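Klebicin C activity (Klebsiella pneumoniae, PDB 7NNA) is a bacteriocin whose helical domain probably binds the outer-membrane efflux channel TolC, through which the toxin is imported into target cells. Local coordinates at residues L14-A19 with A164-A169; A24-A29 with A157-A162. All coordinates share one frame; numbering follows the deposited sequence.

Contact 1: residues L14-A19 with A164-A169; sequences LTRLQA and ADRIAA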
ATOM      1  N   LEU A  14      -2.864 -35.053  25.602  1.00 39.60           N
ATOM      2  CA  LEU A  14      -3.196 -33.639  25.671  1.00 38.94           C
ATOM      3  C   LEU A  14      -2.084 -32.781  25.016  1.00 34.01           C
ATOM      4  O   LEU A  14      -2.399 -31.809  24.316  1.00 31.20           O
ATOM      5  CB  LEU A  14      -3.458 -33.219  27.139  1.00 42.77           C
ATOM      6  CG  LEU A  14      -3.695 -31.719  27.346  1.00 46.36           C
ATOM      7  CD1 LEU A  14      -4.965 -31.241  26.594  1.00 47.92           C
ATOM      8  CD2 LEU A  14      -3.765 -31.361  28.841  1.00 50.18           C
ATOM      9  N   THR A  15      -0.787 -33.177  25.185  1.00 32.84           N
ATOM     10  CA  THR A  15       0.288 -32.381  24.566  1.00 32.46           C
ATOM     11  C   THR A  15       0.210 -32.456  23.069  1.00 30.91           C
ATOM     12  O   THR A  15       0.470 -31.435  22.396  1.00 30.73           O
ATOM     13  CB  THR A  15       1.678 -32.777  25.055  1.00 35.53           C
ATOM     14  OG1 THR A  15       1.795 -34.199  24.926  1.00 36.36           O
ATOM     15  CG2 THR A  15       1.932 -32.382  26.488  1.00 38.68           C
ATOM     16  N   ARG A  16      -0.158 -33.635  22.505  1.00 33.24           N
ATOM     17  CA  ARG A  16      -0.282 -33.689  21.030  1.00 33.94           C
ATOM     18  C   ARG A  16      -1.467 -32.867  20.581  1.00 31.93           C
ATOM     19  O   ARG A  16      -1.383 -32.221  19.522  1.00 31.65           O
ATOM     20  CB  ARG A  16      -0.456 -35.122  20.497  1.00 38.73           C
ATOM     21  CG  ARG A  16       0.829 -35.848  20.212  1.00 45.02           C
ATOM     22  CD  ARG A  16       1.712 -35.237  19.123  1.00 47.94           C
ATOM     23  NE  ARG A  16       3.006 -35.915  19.242  1.00 50.30           N
ATOM     24  CZ  ARG A  16       4.135 -35.553  18.658  1.00 53.25           C
ATOM     25  NH1 ARG A  16       4.160 -34.524  17.837  1.00 54.72           N
ATOM     26  NH2 ARG A  16       5.249 -36.228  18.887  1.00 57.97           N
ATOM     27  N   LEU A  17      -2.593 -32.924  21.316  1.00 30.27           N
ATOM     28  CA  LEU A  17      -3.758 -32.106  20.938  1.00 30.86           C
ATOM     29  C   LEU A  17      -3.460 -30.621  20.997  1.00 27.98           C
ATOM     30  O   LEU A  17      -3.925 -29.857  20.123  1.00 26.85           O
ATOM     31  CB  LEU A  17      -4.997 -32.486  21.749  1.00 33.94           C
ATOM     32  CG  LEU A  17      -5.457 -33.921  21.452  1.00 40.29           C
ATOM     33  CD1 LEU A  17      -6.499 -34.417  22.483  1.00 42.37           C
ATOM     34  CD2 LEU A  17      -5.941 -34.044  20.055  1.00 42.74           C
ATOM     35  N   GLN A  18      -2.681 -30.174  22.019  0.51 26.47           N
ATOM     36  CA  GLN A  18      -2.252 -28.777  22.156  0.51 25.29           C
ATOM     37  C   GLN A  18      -1.314 -28.398  20.993  0.51 24.52           C
ATOM     38  O   GLN A  18      -1.417 -27.300  20.472  0.51 23.20           O
ATOM     39  CB  GLN A  18      -1.528 -28.546  23.509  0.51 27.05           C
ATOM     40  CG  GLN A  18      -2.444 -28.736  24.718  0.51 28.45           C
ATOM     41  CD  GLN A  18      -2.644 -27.464  25.528  0.51 31.54           C
ATOM     42  OE1 GLN A  18      -3.243 -26.505  25.063  0.51 31.49           O
ATOM     43  NE2 GLN A  18      -2.164 -27.437  26.780  0.51 27.48           N
ATOM     44  N   ALA A  19      -0.408 -29.299  20.578  1.00 24.48           N
ATOM     45  CA  ALA A  19       0.487 -29.017  19.422  1.00 25.42           C
ATOM     46  C   ALA A  19      -0.376 -28.896  18.137  1.00 25.11           C
ATOM     47  O   ALA A  19      -0.078 -28.045  17.298  1.00 26.09           O
ATOM     48  CB  ALA A  19       1.539 -30.146  19.251  1.00 26.42           C
ATOM     49  N   ALA A 164       7.315 -24.939  20.160  1.00 31.46           N
ATOM     50  CA  ALA A 164       7.483 -25.315  21.547  1.00 31.86           C
ATOM     51  C   ALA A 164       6.484 -26.417  21.923  1.00 29.88           C
ATOM     52  O   ALA A 164       6.843 -27.317  22.696  1.00 28.72           O
ATOM     53  CB  ALA A 164       7.320 -24.096  22.445  1.00 31.81           C
ATOM     54  N   ASP A 165       5.254 -26.321  21.428  1.00 28.22           N
ATOM     55  CA  ASP A 165       4.248 -27.340  21.719  1.00 27.29           C
ATOM     56  C   ASP A 165       4.589 -28.658  21.095  1.00 26.43           C
ATOM     57  O   ASP A 165       4.387 -29.707  21.736  1.00 25.45           O
ATOM     58  CB  ASP A 165       2.822 -26.904  21.303  1.00 25.22           C
ATOM     59  CG  ASP A 165       2.263 -25.733  22.128  1.00 31.85           C
ATOM     60  OD1 ASP A 165       2.879 -25.363  23.129  1.00 31.43           O
ATOM     61  OD2 ASP A 165       1.267 -25.141  21.712  1.00 33.09           O
ATOM     62  N   ARG A 166       5.105 -28.639  19.875  1.00 27.59           N
ATOM     63  CA  ARG A 166       5.515 -29.902  19.227  1.00 30.19           C
ATOM     64  C   ARG A 166       6.675 -30.571  20.029  1.00 32.27           C
ATOM     65  O   ARG A 166       6.667 -31.799  20.241  1.00 31.50           O
ATOM     66  CB  ARG A 166       5.964 -29.650  17.780  1.00 32.80           C
ATOM     67  CG  ARG A 166       6.104 -30.928  16.980  1.00 38.32           C
ATOM     68  CD  ARG A 166       6.880 -30.670  15.723  1.00 46.13           C
ATOM     69  NE  ARG A 166       8.259 -31.035  15.967  1.00 55.70           N
ATOM     70  CZ  ARG A 166       9.251 -30.190  16.174  1.00 59.70           C
ATOM     71  NH1 ARG A 166       9.046 -28.884  16.073  1.00 59.12           N
ATOM     72  NH2 ARG A 166      10.475 -30.646  16.434  1.00 62.17           N
ATOM     73  N   ILE A 167       7.664 -29.793  20.456  1.00 33.55           N
ATOM     74  CA  ILE A 167       8.797 -30.346  21.210  1.00 34.17           C
ATOM     75  C   ILE A 167       8.295 -30.862  22.566  1.00 33.08           C
ATOM     76  O   ILE A 167       8.759 -31.926  23.021  1.00 34.79           O
ATOM     77  CB  ILE A 167       9.959 -29.286  21.312  1.00 37.46           C
ATOM     78  CG1 ILE A 167      10.658 -29.117  19.977  1.00 40.03           C
ATOM     79  CG2 ILE A 167      11.005 -29.571  22.429  1.00 40.41           C
ATOM     80  CD1 ILE A 167      11.459 -27.809  19.907  1.00 43.82           C
ATOM     81  N   ALA A 168       7.317 -30.171  23.191  1.00 32.10           N
ATOM     82  CA  ALA A 168       6.774 -30.643  24.485  1.00 32.07           C
ATOM     83  C   ALA A 168       6.060 -31.975  24.282  1.00 31.66           C
ATOM     84  O   ALA A 168       6.192 -32.888  25.106  1.00 31.82           O
ATOM     85  CB  ALA A 168       5.789 -29.613  25.044  1.00 31.58           C
ATOM     86  N   ALA A 169       5.327 -32.121  23.153  1.00 29.36           N
ATOM     87  CA  ALA A 169       4.655 -33.383  22.854  1.00 29.70           C
ATOM     88  C   ALA A 169       5.675 -34.510  22.671  1.00 31.32           C
ATOM     89  O   ALA A 169       5.497 -35.653  23.204  1.00 30.54           O
ATOM     90  CB  ALA A 169       3.755 -33.209  21.620  1.00 28.79           C
TER
HETATM   91  O   HOH W   1       2.189 -29.641  23.408  1.00 26.58           O
HETATM   92  O   HOH W   2       2.628 -36.657  23.489  1.00 38.15           O

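Contact 2: residues A24-A29 with A157-A162; sequences AIHATA and AAKAKA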
ATOM      1  N   ALA A  24      -2.352 -25.166  13.963  1.00 22.19           N
ATOM      2  CA  ALA A  24      -3.471 -24.587  13.179  1.00 22.79           C
ATOM      3  C   ALA A  24      -3.470 -23.046  13.301  1.00 22.03           C
ATOM      4  O   ALA A  24      -3.715 -22.362  12.317  1.00 22.73           O
ATOM      5  CB  ALA A  24      -4.802 -25.127  13.655  1.00 23.29           C
ATOM      6  N   ILE A  25      -3.182 -22.531  14.449  1.00 21.47           N
ATOM      7  CA  ILE A  25      -3.065 -21.067  14.644  1.00 20.94           C
ATOM      8  C   ILE A  25      -1.868 -20.509  13.858  1.00 19.98           C
ATOM      9  O   ILE A  25      -1.976 -19.407  13.270  1.00 19.53           O
ATOM     10  CB  ILE A  25      -3.034 -20.712  16.141  1.00 22.73           C
ATOM     11  CG1 ILE A  25      -4.432 -20.926  16.767  1.00 26.06           C
ATOM     12  CG2 ILE A  25      -2.530 -19.240  16.397  1.00 22.66           C
ATOM     13  CD1 ILE A  25      -4.364 -21.050  18.256  1.00 28.91           C
ATOM     14  N   HIS A  26      -0.762 -21.209  13.821  1.00 19.70           N
ATOM     15  CA  HIS A  26       0.408 -20.738  13.005  1.00 21.19           C
ATOM     16  C   HIS A  26       0.020 -20.778  11.495  1.00 23.21           C
ATOM     17  O   HIS A  26       0.363 -19.844  10.735  1.00 24.10           O
ATOM     18  CB  HIS A  26       1.633 -21.612  13.316  1.00 22.21           C
ATOM     19  CG  HIS A  26       2.842 -21.349  12.458  1.00 25.70           C
ATOM     20  ND1 HIS A  26       3.693 -22.366  12.112  1.00 30.43           N
ATOM     21  CD2 HIS A  26       3.315 -20.186  11.938  1.00 25.96           C
ATOM     22  CE1 HIS A  26       4.659 -21.793  11.391  1.00 31.65           C
ATOM     23  NE2 HIS A  26       4.428 -20.487  11.224  1.00 26.85           N
ATOM     24  N   ALA A  27      -0.728 -21.816  11.045  1.00 22.51           N
ATOM     25  CA  ALA A  27      -1.165 -21.852   9.642  1.00 23.85           C
ATOM     26  C   ALA A  27      -2.016 -20.594   9.309  1.00 22.92           C
ATOM     27  O   ALA A  27      -1.835 -19.965   8.253  1.00 22.58           O
ATOM     28  CB  ALA A  27      -1.988 -23.140   9.371  1.00 23.60           C
ATOM     29  N   THR A  28      -2.936 -20.214  10.243  1.00 21.85           N
ATOM     30  CA  THR A  28      -3.719 -18.996  10.020  1.00 21.90           C
ATOM     31  C   THR A  28      -2.853 -17.743  10.024  1.00 21.90           C
ATOM     32  O   THR A  28      -3.065 -16.874   9.192  1.00 22.31           O
ATOM     33  CB  THR A  28      -4.806 -18.867  11.099  1.00 21.77           C
ATOM     34  OG1 THR A  28      -5.599 -20.059  11.050  1.00 24.14           O
ATOM     35  CG2 THR A  28      -5.719 -17.644  10.868  1.00 21.08           C
ATOM     36  N   ALA A  29      -1.853 -17.630  10.932  1.00 20.43           N
ATOM     37  CA  ALA A  29      -0.957 -16.464  10.961  1.00 19.48           C
ATOM     38  C   ALA A  29      -0.225 -16.353   9.679  1.00 20.56           C
ATOM     39  O   ALA A  29      -0.048 -15.221   9.179  1.00 21.07           O
ATOM     40  CB  ALA A  29       0.040 -16.565  12.154  1.00 18.88           C
ATOM     41  N   ALA A 157       5.424 -15.163  16.699  1.00 22.08           N
ATOM     42  CA  ALA A 157       4.988 -15.648  18.019  1.00 23.25           C
ATOM     43  C   ALA A 157       4.273 -16.995  17.871  1.00 21.59           C
ATOM     44  O   ALA A 157       4.530 -17.870  18.688  1.00 20.76           O
ATOM     45  CB  ALA A 157       4.081 -14.626  18.717  1.00 22.85           C
ATOM     46  N   ALA A 158       3.417 -17.169  16.863  1.00 20.88           N
ATOM     47  CA  ALA A 158       2.650 -18.404  16.593  1.00 20.38           C
ATOM     48  C   ALA A 158       3.589 -19.522  16.183  1.00 21.77           C
ATOM     49  O   ALA A 158       3.396 -20.673  16.631  1.00 21.74           O
ATOM     50  CB  ALA A 158       1.593 -18.172  15.493  1.00 18.36           C
ATOM     51  N   LYS A 159       4.586 -19.222  15.320  1.00 22.69           N
ATOM     52  CA  LYS A 159       5.603 -20.217  14.938  1.00 24.61           C
ATOM     53  C   LYS A 159       6.367 -20.727  16.178  1.00 26.82           C
ATOM     54  O   LYS A 159       6.534 -21.957  16.364  1.00 26.96           O
ATOM     55  CB  LYS A 159       6.634 -19.606  13.956  1.00 26.69           C
ATOM     56  CG  LYS A 159       7.570 -20.681  13.390  1.00 33.59           C
ATOM     57  CD  LYS A 159       8.573 -20.103  12.411  1.00 42.08           C
ATOM     58  CE  LYS A 159       9.514 -21.197  11.915  1.00 51.30           C
ATOM     59  NZ  LYS A 159      10.563 -20.627  11.041  1.00 59.63           N
ATOM     60  N   ALA A 160       6.856 -19.806  17.027  1.00 26.59           N
ATOM     61  CA  ALA A 160       7.589 -20.189  18.231  1.00 27.97           C
ATOM     62  C   ALA A 160       6.714 -21.043  19.161  1.00 27.52           C
ATOM     63  O   ALA A 160       7.183 -22.043  19.743  1.00 27.41           O
ATOM     64  CB  ALA A 160       8.089 -18.934  18.961  1.00 28.32           C
ATOM     65  N   LYS A 161       5.447 -20.673  19.301  1.00 26.64           N
ATOM     66  CA  LYS A 161       4.519 -21.453  20.159  1.00 25.96           C
ATOM     67  C   LYS A 161       4.233 -22.848  19.561  1.00 24.38           C
ATOM     68  O   LYS A 161       4.287 -23.837  20.280  1.00 24.89           O
ATOM     69  CB  LYS A 161       3.222 -20.667  20.353  1.00 26.13           C
ATOM     70  CG  LYS A 161       2.205 -21.295  21.317  1.00 28.82           C
ATOM     71  CD  LYS A 161       2.821 -21.642  22.703  1.00 37.88           C
ATOM     72  CE  LYS A 161       1.836 -22.076  23.788  1.00 42.29           C
ATOM     73  NZ  LYS A 161       0.691 -22.897  23.276  1.00 43.02           N
ATOM     74  N   ALA A 162       3.938 -22.943  18.258  1.00 23.32           N
ATOM     75  CA  ALA A 162       3.677 -24.227  17.592  1.00 23.79           C
ATOM     76  C   ALA A 162       4.917 -25.148  17.754  1.00 27.22           C
ATOM     77  O   ALA A 162       4.778 -26.325  18.101  1.00 27.11           O
ATOM     78  CB  ALA A 162       3.400 -23.991  16.099  1.00 22.26           C
TER

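Contact 1: residues L14-A19 with A164-A169
Residues 14-19 and 164-169 form one end of a long antiparallel helical hairpin, in which helix 14-79 packs against helix 93-197. The short segments run at 161° to each other with axes 8.2 Å apart, a close approach that small residues on the facing sides make possible. Arg16 reaches across to helix 93-197. Its CB leaves beside the partner helix rather than at it, and the chain bends at chi2 (-63°), turning the rest of the side chain toward Ala169. CG passes at the margin of the Ala169 methyl; Arg16 CD then lies 3.8 Å from Ala169 CB and Arg16 NE 3.7 Å from it. CZ follows over this methyl, which sits against one face of the guanidinium, offset toward its rim. At the tip, NH1 grazes Arg166 CG, while NE forms a salt bridge with Glu173. The two arginines run side by side, pointing the same way, and their like charges are probably eased by acidic neighbours, since Arg166 pairs with Glu163 and Glu170. One turn on, Ala19 CA meets Asp165 CB at 3.7 Å, and the Ala19 methyl rests over the backbone of Asp165 and Arg166. Asp165 OD2 reaches across to helix 14-79, where it hydrogen-bonds Ser22 OG, and also forms a salt bridge with Lys161 of its own helix. No direct hydrogen bond joins the two segments; waters fill that role. Thr15 places OG1 in the crowded position between its backbone N and carbonyl carbon (chi1 51°), where it lies against Ala169 CA and shares a water with Ala169 O. A second water donates to both main-chain carbonyls at the centre, 2.7 Å from Thr15 O and 2.8 Å from Asp165 O.

Contact 2: residues A24-A29 with A157-A162
His26 is the centrepiece where residues 24-29 pass residues 157-162 in the antiparallel helical hairpin, with local axes 8.5 Å apart. Its CG stands anti to the backbone N (chi1 174°), which sends the ring alongside Lys159, and chi2 (-147°) turns one face onto Lys159 CA. That carbon sits over the middle of the face, with Lys159 CA 3.8 Å from the centroid of the His26 ring and only 7° off the ring normal, a CH-pi contact. Further out, Lys159 CB approaches His26 NE2 to 3.6 Å, and Lys159 CG continues over the outer rim of the ring near CE1. The tight part comprises this ring over Lys159 and, next to it, the Ala158 methyl, which presses on His26 CA at 3.8 Å and on Ala29 CB at 4.0 Å, while Ala162 CB touches His26 CB. On the other flank packing is looser, and the exposed Ile25 only brushes Ala158 CB with its CG2 branch, at 4.4 Å. The exposed Lys159 chain, extended beyond CG, runs alongside the imidazole and carries its ammonium away from the interface, leaving His26 NE2 and Lys159 NZ 6.1 Å apart. No hydrogen bond or salt bridge spans the two segments, so adhesion here is by dispersion and CH-pi contact, and the nearby lysine charge would be expected, if anything, to disfavour protonation of the histidine.

Overall arrangement
From the N terminus, helix 14-79 enters contact 1 with its first residues and, about one and a half turns after that segment, contact 2. The chain then continues to the far end of the rod, turns back, and returns as helix 93-197, meeting contact 2 before contact 1. Contact 1 therefore closes the outer loop and contact 2 an inner one, in hairpin order without crossing. Their centres lie about 13 Å apart, and both tie together the same two helices. Both also lie on the same side of the chain's centre, the centre of contact 1 about 38 Å and that of contact 2 about 25 Å from it.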